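Local coordinates for protein thermostable carboxypeptidase 1 (Pyrococcus furiosus, PDB 1KA2) that removes amino acids one by one from the C-terminus of peptides with broad specificity, acting as a cobalt-dependent homodimeric metallocarboxypeptidase, at residues A[162-166]-A[293-297]. Residues are numbered along the deposited sequence.
Sequences LYEEG and VSLGI
How a carboxylate remote in sequence can supplement a helix N-cap is well illustrated where the end of helix 155-163 meets the start of helix 295-309. Y163 closes the first helix; its O is bridged by a water (2.9 Å) to L295 N (3.2 Å from that water), and its CB lies 4.2 Å from L295 CD1. E164 then leaves helical geometry (phi/psi -149/93), its CA 5.9 Å from that of S294. With chi1 t and chi2 p, its carboxylate turns to the second helix: OE1 accepts from G296 N at 2.8 Å, and OE2 accepts from S294 OG at 2.8 Å. S294, the N-cap residue with chi1 p, in turn accepts weakly from I297 N at its OG (3.3 Å). A CB on G296 would clash with E164 OE2. E165, its side chain extended (chi1 and chi2 t), salt-bridges R88, while G166 turns with positive phi. Helix 295-309 carries the metal ligand E299, so cap hydroxyl, remote glutamate and water together satisfy the first amide groups of a helix that contributes one ligand of the catalytic metal site.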
# COMPACT_ATOMS: atom_id res chain seq x y z
N LEU A 162 -5.29 -23.73 17.23
CA LEU A 162 -5.45 -22.32 16.91
C LEU A 162 -4.58 -21.97 15.71
O LEU A 162 -4.98 -21.18 14.86
CB LEU A 162 -5.01 -21.46 18.11
CG LEU A 162 -5.65 -20.09 18.34
CD1 LEU A 162 -4.71 -19.22 19.19
CD2 LEU A 162 -5.94 -19.40 17.02
N TYR A 163 -3.39 -22.55 15.65
CA TYR A 163 -2.44 -22.26 14.58
C TYR A 163 -2.38 -23.28 13.46
O TYR A 163 -1.77 -23.02 12.42
CB TYR A 163 -1.05 -22.06 15.16
CG TYR A 163 -1.00 -20.97 16.19
CD1 TYR A 163 -1.02 -21.25 17.55
CD2 TYR A 163 -1.01 -19.62 15.80
CE1 TYR A 163 -1.04 -20.23 18.50
CE2 TYR A 163 -1.04 -18.59 16.74
CZ TYR A 163 -1.05 -18.91 18.09
OH TYR A 163 -1.08 -17.90 19.02
N GLU A 164 -2.97 -24.45 13.68
CA GLU A 164 -2.99 -25.50 12.68
C GLU A 164 -4.28 -26.30 12.87
O GLU A 164 -4.35 -27.24 13.67
CB GLU A 164 -1.75 -26.40 12.83
CG GLU A 164 -1.59 -27.46 11.73
CD GLU A 164 -1.21 -26.90 10.36
OE1 GLU A 164 -0.71 -25.76 10.31
OE2 GLU A 164 -1.39 -27.60 9.34
N GLU A 165 -5.31 -25.89 12.13
CA GLU A 165 -6.62 -26.51 12.19
C GLU A 165 -6.56 -28.03 12.31
O GLU A 165 -6.02 -28.71 11.44
CB GLU A 165 -7.43 -26.12 10.96
CG GLU A 165 -8.91 -26.48 11.03
CD GLU A 165 -9.65 -26.12 9.75
OE1 GLU A 165 -10.88 -26.34 9.71
OE2 GLU A 165 -9.02 -25.61 8.79
N GLY A 166 -7.10 -28.56 13.40
CA GLY A 166 -7.10 -29.99 13.60
C GLY A 166 -5.85 -30.61 14.21
O GLY A 166 -5.81 -31.83 14.44
N VAL A 293 -4.48 -23.28 3.12
CA VAL A 293 -5.24 -23.74 4.27
C VAL A 293 -4.64 -23.57 5.67
O VAL A 293 -5.38 -23.42 6.63
CB VAL A 293 -5.72 -25.23 4.05
CG1 VAL A 293 -4.55 -26.23 4.33
CG2 VAL A 293 -6.93 -25.49 4.93
N SER A 294 -3.32 -23.58 5.81
CA SER A 294 -2.72 -23.44 7.13
C SER A 294 -1.24 -23.16 7.10
O SER A 294 -0.61 -23.27 6.06
CB SER A 294 -2.93 -24.73 7.94
OG SER A 294 -2.17 -25.76 7.36
N LEU A 295 -0.69 -22.83 8.26
CA LEU A 295 0.74 -22.57 8.38
C LEU A 295 1.57 -23.78 7.99
O LEU A 295 2.62 -23.64 7.38
CB LEU A 295 1.12 -22.21 9.82
CG LEU A 295 0.62 -20.90 10.42
CD1 LEU A 295 1.18 -20.73 11.85
CD2 LEU A 295 1.06 -19.77 9.49
N GLY A 296 1.10 -24.97 8.38
CA GLY A 296 1.85 -26.17 8.07
C GLY A 296 1.90 -26.54 6.59
O GLY A 296 2.94 -26.90 6.06
N ILE A 297 0.76 -26.46 5.92
CA ILE A 297 0.75 -26.77 4.49
C ILE A 297 1.55 -25.68 3.77
O ILE A 297 2.26 -25.96 2.80
CB ILE A 297 -0.69 -26.82 3.92
CG1 ILE A 297 -1.52 -27.84 4.71
CG2 ILE A 297 -0.66 -27.21 2.43
CD1 ILE A 297 -0.95 -29.24 4.67
O HOH W 1 -3.16 -21.98 10.14